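Local coordinates for protein anaphase-promoting complex subunit cut9 (Schizosaccharomyces pombe, PDB 2XPI) that serves as a subunit of the anaphase-promoting complex, the ubiquitin ligase that controls progression through mitosis and G1, and forms homodimers through its TPR repeats, at residues W166-F179 and E199-L213. Sequence-based numbering, arbitrary orientation.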
# COMPACT_ATOMS: atom_id res chain seq x y z
N TRP A 166 -19.81 -2.89 3.81
CA TRP A 166 -20.41 -2.00 4.81
C TRP A 166 -21.43 -2.69 5.69
O TRP A 166 -21.48 -2.44 6.89
CB TRP A 166 -21.02 -0.77 4.15
CG TRP A 166 -20.08 -0.07 3.26
CD1 TRP A 166 -20.25 0.21 1.94
CD2 TRP A 166 -18.79 0.44 3.61
NE1 TRP A 166 -19.15 0.86 1.44
CE2 TRP A 166 -18.23 1.01 2.45
CE3 TRP A 166 -18.04 0.45 4.79
CZ2 TRP A 166 -16.97 1.60 2.43
CZ3 TRP A 166 -16.78 1.05 4.78
CH2 TRP A 166 -16.26 1.61 3.60
N GLN A 167 -22.25 -3.55 5.10
CA GLN A 167 -23.22 -4.33 5.86
C GLN A 167 -22.51 -5.41 6.69
O GLN A 167 -22.86 -5.64 7.84
CB GLN A 167 -24.28 -4.93 4.92
CG GLN A 167 -25.31 -5.84 5.59
CD GLN A 167 -25.97 -5.21 6.80
OE1 GLN A 167 -25.96 -5.79 7.90
NE2 GLN A 167 -26.53 -4.01 6.63
N GLY A 168 -21.51 -6.06 6.10
CA GLY A 168 -20.68 -6.99 6.86
C GLY A 168 -20.19 -6.34 8.14
O GLY A 168 -20.50 -6.80 9.24
N ALA A 169 -19.43 -5.24 7.98
CA ALA A 169 -18.90 -4.50 9.12
C ALA A 169 -19.98 -4.14 10.15
O ALA A 169 -19.73 -4.18 11.36
CB ALA A 169 -18.20 -3.26 8.64
N LEU A 170 -21.17 -3.79 9.68
CA LEU A 170 -22.25 -3.43 10.58
C LEU A 170 -22.83 -4.65 11.31
O LEU A 170 -23.19 -4.54 12.48
CB LEU A 170 -23.35 -2.68 9.84
CG LEU A 170 -23.58 -1.23 10.25
CD1 LEU A 170 -22.34 -0.61 10.89
CD2 LEU A 170 -24.04 -0.42 9.04
N ASN A 171 -22.93 -5.79 10.62
CA ASN A 171 -23.26 -7.05 11.29
C ASN A 171 -22.33 -7.34 12.48
O ASN A 171 -22.79 -7.74 13.54
CB ASN A 171 -23.21 -8.24 10.31
CG ASN A 171 -24.36 -8.24 9.30
OD1 ASN A 171 -25.46 -7.74 9.59
ND2 ASN A 171 -24.12 -8.82 8.13
N LEU A 172 -21.03 -7.12 12.28
CA LEU A 172 -20.03 -7.37 13.31
C LEU A 172 -20.01 -6.33 14.43
O LEU A 172 -19.82 -6.68 15.59
CB LEU A 172 -18.63 -7.47 12.69
CG LEU A 172 -18.15 -8.87 12.33
CD1 LEU A 172 -16.64 -8.87 12.17
CD2 LEU A 172 -18.58 -9.85 13.42
N LEU A 173 -20.19 -5.05 14.08
CA LEU A 173 -20.14 -3.96 15.06
C LEU A 173 -21.47 -3.70 15.74
O LEU A 173 -21.50 -3.32 16.91
CB LEU A 173 -19.69 -2.67 14.38
CG LEU A 173 -18.21 -2.26 14.30
CD1 LEU A 173 -17.30 -3.40 14.71
CD2 LEU A 173 -17.87 -1.74 12.90
N GLY A 174 -22.57 -3.87 15.01
CA GLY A 174 -23.88 -3.43 15.46
C GLY A 174 -24.12 -2.02 14.95
O GLY A 174 -23.16 -1.27 14.74
N GLU A 175 -25.38 -1.65 14.73
CA GLU A 175 -25.73 -0.35 14.16
C GLU A 175 -25.58 0.77 15.18
O GLU A 175 -25.53 1.95 14.83
CB GLU A 175 -27.16 -0.37 13.62
CG GLU A 175 -27.43 -1.49 12.62
CD GLU A 175 -28.47 -1.11 11.57
OE1 GLU A 175 -29.31 -1.97 11.22
OE2 GLU A 175 -28.44 0.05 11.10
N THR A 176 -25.52 0.38 16.44
CA THR A 176 -25.20 1.29 17.53
C THR A 176 -24.37 0.54 18.57
O THR A 176 -24.31 -0.69 18.58
CB THR A 176 -26.47 1.81 18.18
OG1 THR A 176 -27.12 0.74 18.87
CG2 THR A 176 -27.41 2.39 17.13
N ASN A 177 -23.71 1.29 19.45
CA ASN A 177 -22.86 0.73 20.49
C ASN A 177 -23.54 -0.36 21.33
O ASN A 177 -24.42 -0.06 22.14
CB ASN A 177 -22.40 1.86 21.42
CG ASN A 177 -21.44 1.40 22.49
OD1 ASN A 177 -20.92 0.29 22.42
ND2 ASN A 177 -21.20 2.24 23.48
N PRO A 178 -23.11 -1.63 21.16
CA PRO A 178 -23.63 -2.75 21.95
C PRO A 178 -23.33 -2.64 23.44
O PRO A 178 -24.15 -3.07 24.25
CB PRO A 178 -22.90 -3.97 21.37
CG PRO A 178 -22.42 -3.54 20.05
CD PRO A 178 -22.11 -2.08 20.18
N PHE A 179 -22.16 -2.10 23.80
CA PHE A 179 -21.78 -1.94 25.20
C PHE A 179 -22.40 -0.69 25.82
O PHE A 179 -21.79 -0.05 26.68
CB PHE A 179 -20.26 -1.93 25.36
CG PHE A 179 -19.55 -2.98 24.54
CD1 PHE A 179 -19.52 -4.30 24.97
CD2 PHE A 179 -18.92 -2.65 23.35
CE1 PHE A 179 -18.87 -5.27 24.21
CE2 PHE A 179 -18.27 -3.61 22.59
CZ PHE A 179 -18.24 -4.92 23.02
N GLU A 199 -13.75 -0.58 23.02
CA GLU A 199 -15.10 -0.06 22.87
C GLU A 199 -15.10 1.25 22.07
O GLU A 199 -15.95 1.47 21.20
CB GLU A 199 -15.76 0.16 24.23
CG GLU A 199 -17.20 0.69 24.11
CD GLU A 199 -17.84 0.97 25.46
OE1 GLU A 199 -17.23 0.65 26.50
OE2 GLU A 199 -18.97 1.51 25.47
N ALA A 200 -14.14 2.13 22.35
CA ALA A 200 -14.06 3.38 21.63
C ALA A 200 -13.78 3.11 20.17
O ALA A 200 -14.51 3.57 19.28
CB ALA A 200 -12.99 4.23 22.19
N SER A 201 -12.74 2.32 19.92
CA SER A 201 -12.27 2.04 18.57
C SER A 201 -13.34 1.45 17.67
O SER A 201 -13.37 1.71 16.47
CB SER A 201 -11.06 1.10 18.62
OG SER A 201 -9.98 1.72 19.32
N MET A 202 -14.23 0.65 18.24
CA MET A 202 -15.30 0.08 17.43
C MET A 202 -16.42 1.10 17.08
O MET A 202 -17.06 0.99 16.03
CB MET A 202 -15.85 -1.20 18.09
CG MET A 202 -14.83 -2.32 18.14
SD MET A 202 -15.55 -3.92 18.57
CE MET A 202 -15.62 -3.85 20.35
N CYS A 203 -16.65 2.09 17.95
CA CYS A 203 -17.59 3.18 17.63
C CYS A 203 -16.99 4.04 16.54
O CYS A 203 -17.72 4.58 15.72
CB CYS A 203 -17.87 4.07 18.84
SG CYS A 203 -18.93 3.38 20.13
N TYR A 204 -15.66 4.18 16.55
CA TYR A 204 -14.99 4.94 15.52
C TYR A 204 -15.20 4.21 14.22
O TYR A 204 -15.46 4.83 13.18
CB TYR A 204 -13.49 5.06 15.81
CG TYR A 204 -12.70 5.48 14.58
CD1 TYR A 204 -12.73 6.78 14.13
CD2 TYR A 204 -11.94 4.55 13.88
CE1 TYR A 204 -12.02 7.15 13.01
CE2 TYR A 204 -11.22 4.92 12.76
CZ TYR A 204 -11.27 6.22 12.33
OH TYR A 204 -10.55 6.59 11.20
N LEU A 205 -15.10 2.89 14.29
CA LEU A 205 -15.20 2.07 13.10
C LEU A 205 -16.62 2.20 12.58
O LEU A 205 -16.85 2.40 11.38
CB LEU A 205 -14.88 0.63 13.43
CG LEU A 205 -13.85 -0.10 12.57
CD1 LEU A 205 -12.71 0.80 12.12
CD2 LEU A 205 -13.34 -1.30 13.35
N ARG A 206 -17.57 2.12 13.50
CA ARG A 206 -18.97 2.30 13.14
C ARG A 206 -19.20 3.68 12.53
O ARG A 206 -20.03 3.83 11.64
CB ARG A 206 -19.87 2.11 14.35
CG ARG A 206 -20.94 1.09 14.09
CD ARG A 206 -22.10 1.30 15.01
NE ARG A 206 -21.58 1.67 16.30
CZ ARG A 206 -20.91 0.84 17.10
NH1 ARG A 206 -20.71 -0.42 16.74
NH2 ARG A 206 -20.46 1.28 18.26
N GLY A 207 -18.47 4.68 13.02
CA GLY A 207 -18.53 6.00 12.44
C GLY A 207 -18.07 5.99 11.00
O GLY A 207 -18.70 6.59 10.14
N GLN A 208 -16.97 5.28 10.72
CA GLN A 208 -16.41 5.20 9.37
C GLN A 208 -17.38 4.58 8.37
O GLN A 208 -17.43 4.98 7.21
CB GLN A 208 -15.15 4.36 9.38
CG GLN A 208 -13.96 5.05 9.99
CD GLN A 208 -13.35 6.05 9.05
OE1 GLN A 208 -13.99 6.99 8.63
NE2 GLN A 208 -12.09 5.83 8.70
N VAL A 209 -18.13 3.58 8.84
CA VAL A 209 -19.12 2.91 8.01
C VAL A 209 -20.23 3.91 7.66
O VAL A 209 -20.54 4.13 6.48
CB VAL A 209 -19.74 1.68 8.74
CG1 VAL A 209 -21.01 1.23 8.04
CG2 VAL A 209 -18.74 0.55 8.83
N TYR A 210 -20.82 4.50 8.68
CA TYR A 210 -21.92 5.45 8.49
C TYR A 210 -21.55 6.60 7.57
O TYR A 210 -22.40 7.10 6.84
CB TYR A 210 -22.44 5.95 9.82
CG TYR A 210 -23.39 4.97 10.45
CD1 TYR A 210 -24.36 4.34 9.68
CD2 TYR A 210 -23.35 4.69 11.80
CE1 TYR A 210 -25.24 3.46 10.23
CE2 TYR A 210 -24.23 3.80 12.37
CZ TYR A 210 -25.17 3.18 11.57
OH TYR A 210 -26.05 2.29 12.12
N THR A 211 -20.30 7.03 7.60
CA THR A 211 -19.83 8.05 6.69
C THR A 211 -19.94 7.54 5.26
O THR A 211 -20.35 8.28 4.36
CB THR A 211 -18.37 8.40 6.99
OG1 THR A 211 -18.28 8.92 8.33
CG2 THR A 211 -17.86 9.44 6.02
N ASN A 212 -19.58 6.27 5.05
CA ASN A 212 -19.58 5.70 3.71
C ASN A 212 -20.97 5.35 3.21
O ASN A 212 -21.16 5.17 2.01
CB ASN A 212 -18.67 4.48 3.62
CG ASN A 212 -17.20 4.87 3.55
OD1 ASN A 212 -16.73 5.37 2.53
ND2 ASN A 212 -16.47 4.63 4.65
N LEU A 213 -21.93 5.25 4.12
CA LEU A 213 -23.33 5.09 3.74
C LEU A 213 -24.02 6.46 3.68
O LEU A 213 -25.21 6.59 3.35
CB LEU A 213 -24.03 4.16 4.73
CG LEU A 213 -23.38 2.77 4.81
CD1 LEU A 213 -24.05 1.91 5.88
CD2 LEU A 213 -23.38 2.08 3.45
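With CG of W166 anti to its carbonyl carbon (chi1 -52°), the indole is laid against N212, whose own CG takes the same setting, and the amide plane lies nearly parallel to the ring, 12° from it. CB of N212 sits over one face of the six-membered ring, 3.6 Å from its centroid, a CH-pi contact, and N212 ND2 lies close to CH2 of the ring and at the same time gives a hydrogen bond to Q208 O in its own helix. V209 CG2 meets the edge of the indole, and L213 CD2 lies against W166 CB at 3.8 Å. An alanine in place of W166 would probably open a gap here and leave the N212 side chain without the ring it lies against. Further along, L170 straddles V209 CG1 with both methyls, its CD2 reaching L213 CD1 tip to tip, and the L173 side chain crosses that of L205 at about a right angle, with CD2 3.9 Å from L205 CB.

Beyond G174, which ends the helix with positive phi, the chain bends over R206. One face of the guanidinium is overlain by backbone of T176 and N177, and NH2 comes within 3.3 Å of N177 CA; N177 and R206 also belong to a gold cyanide site. Y210 OH donates to E175 O at 2.8 Å, in the carbonyl plane and on a lone pair, and R218 of helix 216-229 pairs with both this hydroxyl and the E175 carboxylate. N177 ND2 reaches the anti lone pair of E199 OE2 at 3.1 Å, nearly straight at 169°, and also bonds E225 OE1, while E199 OE1 is hydrogen-bonded to Q47.

The chemistry thus divides: apolar packing joins the near-antiparallel helices of TPR 3 and TPR 4, as in stacked repeats, whereas polar side chains of TPR 4 probably help to hold the loop that follows helix 166-173.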